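Local structure of teicoplanin pseudoaglycone deacetylases Orf2 (Actinoplanes teichomyceticus, 3DFF) at residues L11-H16 with V152-A157; P181-E186 with E262-V267. The protein is a zinc-dependent deacetylase that probably hydrolyses the N-acetyl group of a teicoplanin pseudoaglycone during biosynthesis of the antibiotic. One frame throughout, in Å; residues are numbered along the deposited sequence.

Interaction 1 (L11-H16 with V152-A157). With ZN (zinc ion), chain B.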
ATOM      1  N   LEU A  11      -2.720   2.774  13.231  1.00 23.17           N
ATOM      2  CA  LEU A  11      -1.703   3.215  12.267  1.00 21.90           C
ATOM      3  C   LEU A  11      -1.750   2.297  11.053  1.00 20.76           C
ATOM      4  O   LEU A  11      -1.443   1.108  11.178  1.00 20.65           O
ATOM      5  CB  LEU A  11      -0.303   3.158  12.886  1.00 22.24           C
ATOM      6  CG  LEU A  11       0.911   3.489  11.996  1.00 22.60           C
ATOM      7  CD1 LEU A  11       0.845   4.937  11.463  1.00 23.56           C
ATOM      8  CD2 LEU A  11       2.209   3.215  12.746  1.00 23.15           C
ATOM      9  N   ALA A  12      -2.140   2.857   9.909  1.00 19.94           N
ATOM     10  CA  ALA A  12      -2.104   2.123   8.652  1.00 19.35           C
ATOM     11  C   ALA A  12      -0.795   2.481   7.962  1.00 19.33           C
ATOM     12  O   ALA A  12      -0.397   3.647   7.943  1.00 20.23           O
ATOM     13  CB  ALA A  12      -3.289   2.454   7.796  1.00 19.99           C
ATOM     14  N   ILE A  13      -0.118   1.478   7.416  1.00 17.68           N
ATOM     15  CA  ILE A  13       1.144   1.736   6.716  1.00 17.00           C
ATOM     16  C   ILE A  13       1.011   1.319   5.259  1.00 16.64           C
ATOM     17  O   ILE A  13       0.978   0.132   4.946  1.00 16.60           O
ATOM     18  CB  ILE A  13       2.298   1.027   7.409  1.00 16.99           C
ATOM     19  CG1 ILE A  13       2.356   1.440   8.900  1.00 15.64           C
ATOM     20  CG2 ILE A  13       3.634   1.311   6.713  1.00 18.64           C
ATOM     21  CD1 ILE A  13       3.454   0.811   9.648  1.00 17.33           C
ATOM     22  N   SER A  14       0.903   2.318   4.391  1.00 16.36           N
ATOM     23  CA  SER A  14       0.678   2.084   2.972  1.00 15.61           C
ATOM     24  C   SER A  14       2.004   2.114   2.207  1.00 15.70           C
ATOM     25  O   SER A  14       2.801   3.022   2.413  1.00 16.27           O
ATOM     26  CB  SER A  14      -0.244   3.167   2.436  1.00 15.81           C
ATOM     27  OG  SER A  14      -0.641   2.876   1.103  1.00 16.88           O
ATOM     28  N   PRO A  15       2.246   1.145   1.304  1.00 14.40           N
ATOM     29  CA  PRO A  15       3.466   1.240   0.483  1.00 14.62           C
ATOM     30  C   PRO A  15       3.437   2.485  -0.387  1.00 14.92           C
ATOM     31  O   PRO A  15       4.390   3.278  -0.346  1.00 15.41           O
ATOM     32  CB  PRO A  15       3.447  -0.043  -0.384  1.00 14.79           C
ATOM     33  CG  PRO A  15       2.388  -0.882   0.168  1.00 17.48           C
ATOM     34  CD  PRO A  15       1.440  -0.045   0.985  1.00 15.93           C
ATOM     35  N   HIS A  16       2.364   2.662  -1.165  1.00 13.55           N
ATOM     36  CA  HIS A  16       2.266   3.756  -2.127  1.00 14.47           C
ATOM     37  C   HIS A  16       1.068   4.623  -1.836  1.00 15.27           C
ATOM     38  O   HIS A  16       0.208   4.269  -1.027  1.00 15.53           O
ATOM     39  CB  HIS A  16       2.098   3.226  -3.551  1.00 15.50           C
ATOM     40  CG  HIS A  16       3.214   2.350  -3.994  1.00 14.94           C
ATOM     41  ND1 HIS A  16       3.021   1.037  -4.375  1.00 15.79           N
ATOM     42  CD2 HIS A  16       4.535   2.601  -4.151  1.00 16.15           C
ATOM     43  CE1 HIS A  16       4.180   0.521  -4.743  1.00 16.99           C
ATOM     44  NE2 HIS A  16       5.117   1.443  -4.595  1.00 16.86           N
ATOM     45  N   VAL A 152      -1.577  -1.831  14.255  1.00 21.54           N
ATOM     46  CA  VAL A 152      -0.992  -1.440  12.967  1.00 20.41           C
ATOM     47  C   VAL A 152      -1.552  -2.358  11.877  1.00 19.77           C
ATOM     48  O   VAL A 152      -1.614  -3.581  12.065  1.00 19.75           O
ATOM     49  CB  VAL A 152       0.544  -1.563  12.979  1.00 20.56           C
ATOM     50  CG1 VAL A 152       1.136  -1.286  11.586  1.00 21.13           C
ATOM     51  CG2 VAL A 152       1.161  -0.610  13.992  1.00 21.22           C
ATOM     52  N   VAL A 153      -1.942  -1.772  10.746  1.00 19.28           N
ATOM     53  CA  VAL A 153      -2.351  -2.567   9.576  1.00 18.54           C
ATOM     54  C   VAL A 153      -1.505  -2.155   8.380  1.00 18.28           C
ATOM     55  O   VAL A 153      -1.318  -0.971   8.137  1.00 17.88           O
ATOM     56  CB  VAL A 153      -3.842  -2.422   9.225  1.00 18.89           C
ATOM     57  CG1 VAL A 153      -4.261  -3.492   8.213  1.00 19.88           C
ATOM     58  CG2 VAL A 153      -4.727  -2.562  10.501  1.00 20.07           C
ATOM     59  N   THR A 154      -1.025  -3.145   7.643  1.00 17.14           N
ATOM     60  CA  THR A 154      -0.220  -2.869   6.449  1.00 17.09           C
ATOM     61  C   THR A 154      -0.567  -3.900   5.382  1.00 16.97           C
ATOM     62  O   THR A 154      -1.522  -4.660   5.552  1.00 17.34           O
ATOM     63  CB  THR A 154       1.285  -2.862   6.756  1.00 17.53           C
ATOM     64  OG1 THR A 154       1.961  -2.305   5.617  1.00 16.24           O
ATOM     65  CG2 THR A 154       1.814  -4.262   7.047  1.00 17.49           C
ATOM     66  N   CYS A 155       0.186  -3.925   4.281  1.00 16.78           N
ATOM     67  CA  CYS A 155      -0.214  -4.758   3.149  1.00 16.32           C
ATOM     68  C   CYS A 155       0.317  -6.179   3.255  1.00 15.93           C
ATOM     69  O   CYS A 155       1.409  -6.419   3.786  1.00 15.75           O
ATOM     70  CB  CYS A 155       0.274  -4.139   1.846  1.00 16.16           C
ATOM     71  SG  CYS A 155       2.087  -3.915   1.781  1.00 16.48           S
ATOM     72  N   ALA A 156      -0.450  -7.136   2.716  1.00 15.55           N
ATOM     73  CA  ALA A 156       0.053  -8.500   2.577  1.00 15.55           C
ATOM     74  C   ALA A 156       1.121  -8.658   1.482  1.00 15.85           C
ATOM     75  O   ALA A 156       1.841  -9.654   1.472  1.00 16.49           O
ATOM     76  CB  ALA A 156      -1.123  -9.459   2.285  1.00 15.57           C
ATOM     77  N   ALA A 157       1.198  -7.688   0.571  1.00 15.49           N
ATOM     78  CA  ALA A 157       2.074  -7.741  -0.604  1.00 15.08           C
ATOM     79  C   ALA A 157       1.682  -8.874  -1.559  1.00 16.49           C
ATOM     80  O   ALA A 157       2.521  -9.441  -2.244  1.00 17.62           O
ATOM     81  CB  ALA A 157       3.591  -7.804  -0.227  1.00 15.64           C
TER
HETATM   82 ZN    ZN B 274       1.202   0.003  -4.362  1.00 18.53          ZN
HETATM   83  O   HOH W   1       0.204   1.515  -5.443  1.00 19.58           O
HETATM   84  O   HOH W   2       1.450  -1.010  -6.071  1.00 22.42           O
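L11 and V152, A12 and V153 pair as parallel neighbours near the centre of the Rossmann-like sheet of this PIG-L family deacetylase, the two short segments running 16° apart. The ladder is regular here: V153 N donates to L11 O at 3.0 Å, and V153 O receives I13 N at 2.8 Å. A12 and V153 share one face of the sheet, with small or beta-branched groups suited to a buried strand. The other face is packed by hydrocarbon: L11 and V152 lie side by side, and I13, its CG1 anti to the carbonyl carbon (chi1 -55°), carries CD1 to 3.7 Å from V152 CG1.

Toward the C-terminal ends the pairing gives way. I13 O is 4.2 Å from C155 N, too far for another rung, and the hydroxyl of T154 steps in: OG1, anti to its own backbone N (chi1 -168°), donates to I13 O at 2.7 Å. A threonine fits because it is a beta-former that still carries a donor. P15, without an N-H, cannot prolong the ladder and instead turns the chain; its CG meets C155 SG at 3.4 Å.

Beyond P15 the segments part, and the looser end holds the metal and water. H16 does not touch 152-157; with D19 and H164 it binds the zinc ion, which also carries two waters. D163 hydrogen-bonds H16 NE2, leaving ND1 for the metal, while S14 OG ties down the turn by donating to H16 O at 2.7 Å, in the plane of that carbonyl.

Interaction 2 (P181-E186 with E262-V267)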
ATOM      1  N   PRO A 181       0.367  -5.077  18.064  1.00 24.89           N
ATOM      2  CA  PRO A 181      -0.391  -6.003  17.209  1.00 24.02           C
ATOM      3  C   PRO A 181      -0.397  -5.496  15.788  1.00 22.71           C
ATOM      4  O   PRO A 181      -0.529  -4.292  15.578  1.00 22.16           O
ATOM      5  CB  PRO A 181      -1.826  -5.884  17.718  1.00 24.30           C
ATOM      6  CG  PRO A 181      -1.736  -5.243  19.040  1.00 24.63           C
ATOM      7  CD  PRO A 181      -0.471  -4.478  19.122  1.00 25.10           C
ATOM      8  N   VAL A 182      -0.326  -6.419  14.840  1.00 22.06           N
ATOM      9  CA  VAL A 182      -0.308  -6.054  13.426  1.00 21.20           C
ATOM     10  C   VAL A 182      -1.209  -6.984  12.609  1.00 20.68           C
ATOM     11  O   VAL A 182      -1.333  -8.163  12.922  1.00 20.33           O
ATOM     12  CB  VAL A 182       1.141  -6.036  12.883  1.00 21.63           C
ATOM     13  CG1 VAL A 182       1.771  -7.420  12.888  1.00 23.10           C
ATOM     14  CG2 VAL A 182       1.205  -5.381  11.496  1.00 22.77           C
ATOM     15  N   ARG A 183      -1.844  -6.419  11.582  1.00 20.07           N
ATOM     16  CA  ARG A 183      -2.670  -7.188  10.653  1.00 20.22           C
ATOM     17  C   ARG A 183      -2.231  -6.800   9.253  1.00 19.74           C
ATOM     18  O   ARG A 183      -1.647  -5.727   9.069  1.00 20.08           O
ATOM     19  CB  ARG A 183      -4.158  -6.877  10.817  1.00 19.85           C
ATOM     20  CG  ARG A 183      -4.743  -7.170  12.198  1.00 21.99           C
ATOM     21  CD  ARG A 183      -6.224  -6.842  12.240  1.00 22.46           C
ATOM     22  NE  ARG A 183      -7.031  -7.742  11.417  1.00 25.60           N
ATOM     23  CZ  ARG A 183      -7.455  -8.945  11.807  1.00 26.07           C
ATOM     24  NH1 ARG A 183      -7.142  -9.413  13.012  1.00 26.98           N
ATOM     25  NH2 ARG A 183      -8.173  -9.696  10.982  1.00 26.22           N
ATOM     26  N   LEU A 184      -2.478  -7.686   8.289  1.00 19.01           N
ATOM     27  CA  LEU A 184      -2.218  -7.361   6.884  1.00 18.30           C
ATOM     28  C   LEU A 184      -3.533  -7.313   6.136  1.00 18.00           C
ATOM     29  O   LEU A 184      -4.385  -8.173   6.347  1.00 18.90           O
ATOM     30  CB  LEU A 184      -1.332  -8.418   6.245  1.00 18.25           C
ATOM     31  CG  LEU A 184      -0.048  -8.780   6.995  1.00 18.55           C
ATOM     32  CD1 LEU A 184       0.771  -9.779   6.200  1.00 20.31           C
ATOM     33  CD2 LEU A 184       0.780  -7.539   7.324  1.00 16.81           C
ATOM     34  N   TRP A 185      -3.681  -6.354   5.233  1.00 16.67           N
ATOM     35  CA  TRP A 185      -4.874  -6.328   4.390  1.00 16.70           C
ATOM     36  C   TRP A 185      -4.604  -7.051   3.091  1.00 17.21           C
ATOM     37  O   TRP A 185      -3.453  -7.229   2.674  1.00 16.94           O
ATOM     38  CB  TRP A 185      -5.357  -4.897   4.116  1.00 16.95           C
ATOM     39  CG  TRP A 185      -4.373  -4.021   3.388  1.00 16.31           C
ATOM     40  CD1 TRP A 185      -3.833  -4.230   2.138  1.00 17.05           C
ATOM     41  CD2 TRP A 185      -3.822  -2.789   3.859  1.00 17.42           C
ATOM     42  NE1 TRP A 185      -2.966  -3.195   1.813  1.00 16.10           N
ATOM     43  CE2 TRP A 185      -2.939  -2.307   2.860  1.00 17.78           C
ATOM     44  CE3 TRP A 185      -3.970  -2.052   5.038  1.00 18.69           C
ATOM     45  CZ2 TRP A 185      -2.234  -1.091   3.005  1.00 18.59           C
ATOM     46  CZ3 TRP A 185      -3.242  -0.850   5.186  1.00 18.59           C
ATOM     47  CH2 TRP A 185      -2.407  -0.391   4.168  1.00 16.82           C
ATOM     48  N   GLU A 186      -5.684  -7.455   2.431  1.00 18.03           N
ATOM     49  CA  GLU A 186      -5.574  -8.080   1.125  1.00 17.96           C
ATOM     50  C   GLU A 186      -5.342  -6.986   0.088  1.00 18.15           C
ATOM     51  O   GLU A 186      -6.200  -6.106  -0.079  1.00 18.99           O
ATOM     52  CB  GLU A 186      -6.875  -8.846   0.850  1.00 18.70           C
ATOM     53  CG  GLU A 186      -6.827  -9.642  -0.411  1.00 19.60           C
ATOM     54  CD  GLU A 186      -8.151 -10.322  -0.720  1.00 23.29           C
ATOM     55  OE1 GLU A 186      -9.222  -9.711  -0.494  1.00 22.63           O
ATOM     56  OE2 GLU A 186      -8.112 -11.478  -1.195  1.00 23.98           O
ATOM     57  N   GLU A 262     -13.803  -6.135   3.529  1.00 22.04           N
ATOM     58  CA  GLU A 262     -12.381  -6.215   3.234  1.00 21.94           C
ATOM     59  C   GLU A 262     -11.775  -7.333   4.055  1.00 21.70           C
ATOM     60  O   GLU A 262     -12.112  -7.500   5.239  1.00 21.99           O
ATOM     61  CB  GLU A 262     -11.705  -4.879   3.561  1.00 21.88           C
ATOM     62  CG  GLU A 262     -12.080  -3.755   2.599  1.00 21.27           C
ATOM     63  CD  GLU A 262     -11.835  -2.350   3.136  1.00 21.82           C
ATOM     64  OE1 GLU A 262     -11.791  -1.419   2.305  1.00 22.68           O
ATOM     65  OE2 GLU A 262     -11.736  -2.169   4.377  1.00 23.45           O
ATOM     66  N   THR A 263     -10.895  -8.107   3.416  1.00 21.85           N
ATOM     67  CA  THR A 263     -10.207  -9.222   4.055  1.00 21.99           C
ATOM     68  C   THR A 263      -8.890  -8.767   4.693  1.00 21.86           C
ATOM     69  O   THR A 263      -8.073  -8.111   4.031  1.00 21.79           O
ATOM     70  CB  THR A 263      -9.968 -10.345   3.030  1.00 22.82           C
ATOM     71  OG1 THR A 263     -11.245 -10.800   2.540  1.00 24.30           O
ATOM     72  CG2 THR A 263      -9.228 -11.523   3.635  1.00 22.38           C
ATOM     73  N   THR A 264      -8.705  -9.128   5.965  1.00 21.50           N
ATOM     74  CA  THR A 264      -7.456  -8.891   6.684  1.00 21.62           C
ATOM     75  C   THR A 264      -7.041 -10.141   7.477  1.00 21.83           C
ATOM     76  O   THR A 264      -7.883 -10.979   7.808  1.00 22.14           O
ATOM     77  CB  THR A 264      -7.559  -7.675   7.654  1.00 21.95           C
ATOM     78  OG1 THR A 264      -8.543  -7.928   8.681  1.00 22.36           O
ATOM     79  CG2 THR A 264      -7.906  -6.387   6.914  1.00 23.31           C
ATOM     80  N   TRP A 265      -5.749 -10.271   7.777  1.00 20.82           N
ATOM     81  CA  TRP A 265      -5.263 -11.396   8.562  1.00 21.52           C
ATOM     82  C   TRP A 265      -4.419 -10.865   9.696  1.00 21.74           C
ATOM     83  O   TRP A 265      -3.632  -9.931   9.488  1.00 21.22           O
ATOM     84  CB  TRP A 265      -4.358 -12.299   7.742  1.00 21.59           C
ATOM     85  CG  TRP A 265      -4.982 -12.950   6.568  1.00 22.03           C
ATOM     86  CD1 TRP A 265      -5.594 -14.170   6.531  1.00 23.33           C
ATOM     87  CD2 TRP A 265      -5.028 -12.431   5.234  1.00 22.15           C
ATOM     88  NE1 TRP A 265      -6.024 -14.440   5.251  1.00 23.00           N
ATOM     89  CE2 TRP A 265      -5.693 -13.390   4.438  1.00 22.41           C
ATOM     90  CE3 TRP A 265      -4.569 -11.251   4.634  1.00 21.78           C
ATOM     91  CZ2 TRP A 265      -5.916 -13.203   3.068  1.00 22.40           C
ATOM     92  CZ3 TRP A 265      -4.784 -11.066   3.264  1.00 22.51           C
ATOM     93  CH2 TRP A 265      -5.454 -12.041   2.502  1.00 23.21           C
ATOM     94  N   PRO A 266      -4.535 -11.466  10.894  1.00 22.06           N
ATOM     95  CA  PRO A 266      -3.584 -11.069  11.937  1.00 22.32           C
ATOM     96  C   PRO A 266      -2.249 -11.733  11.648  1.00 22.29           C
ATOM     97  O   PRO A 266      -2.222 -12.817  11.061  1.00 22.90           O
ATOM     98  CB  PRO A 266      -4.208 -11.649  13.207  1.00 22.88           C
ATOM     99  CG  PRO A 266      -4.957 -12.876  12.716  1.00 22.37           C
ATOM    100  CD  PRO A 266      -5.483 -12.505  11.353  1.00 22.46           C
ATOM    101  N   VAL A 267      -1.146 -11.086  12.020  1.00 21.85           N
ATOM    102  CA  VAL A 267       0.162 -11.698  11.898  1.00 21.69           C
ATOM    103  C   VAL A 267       0.640 -12.080  13.291  1.00 22.10           C
ATOM    104  O   VAL A 267       0.691 -11.235  14.194  1.00 22.93           O
ATOM    105  CB  VAL A 267       1.213 -10.753  11.292  1.00 22.38           C
ATOM    106  CG1 VAL A 267       2.480 -11.533  10.990  1.00 21.57           C
ATOM    107  CG2 VAL A 267       0.671 -10.143  10.032  1.00 21.54           C
TER
HETATM  108  O   HOH W   3       0.299  -9.182  15.898  1.00 26.72           O
HETATM  109  O   HOH W   4     -10.316  -7.522   0.605  1.00 20.66           O
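R183 reaches across to T264 and grips it side-on: NE and NH2 both donate to OG1, at 3.1 and 2.9 Å, and the oxygen lies almost in the guanidinium plane. The bend at chi3 (68°) brings the flat group round, so that one of its faces lies over W265 C and P266 N. The P266 ring lies over that same face, its CB 3.7 Å from R183 NH1.

On the opposite face of the strands, V267 is wedged between V182 and L184. Its CG2 presses on L184 CG at 3.4 Å, tighter than usual for two carbons, and its CB meets V182 CG1. The branching of valine and leucine gives methyl groups that fill the space between the neighbouring strands on this face.

These contacts hang on an antiparallel pairing in the sheet, where strand 263-269 runs against 182-185. L184 and W265 form the hydrogen-bonded pair, L184 N to W265 O at 2.8 Å and W265 N to L184 O at 2.9 Å; V267 N and E186 N add the outer rungs. P266 stands opposite R183 in a non-hydrogen-bonded pair, where its missing N-H costs this ladder nothing.

Further out, the six-membered ring of W265 reaches alongside the end of 181-186, CH2 coming to 3.9 Å from E186 CB, with the E186 carboxylate plane nearly perpendicular to the ring. E186 is extended beyond CG, and its OE1 is hydrogen-bonded to H250 NE2; the two residues bind a zinc ion in a structure of this protein, though none is bound to this chain here. Water 4 donates to the same OE1 and accepts T263 N at 2.9 Å.

Interactions 1 and 2 lie in one sheet, their centres about 9 Å apart, with strands 151-155 and 182-185 side by side at the join. Two probable backbone hydrogen bonds stitch them together: W185 N to T154 O at 2.8 Å and R183 N to V152 O at 2.9 Å. Side chains meet as well, C155 CB lying 3.4 Å from W185 NE1. The zinc ion belongs to interaction 1, bound directly by H16. Interaction 2 lies one strand further across the sheet: the W185 side chain is about 8 Å from the metal and about 5 Å from that of D19, another zinc ligand, at their nearest atoms.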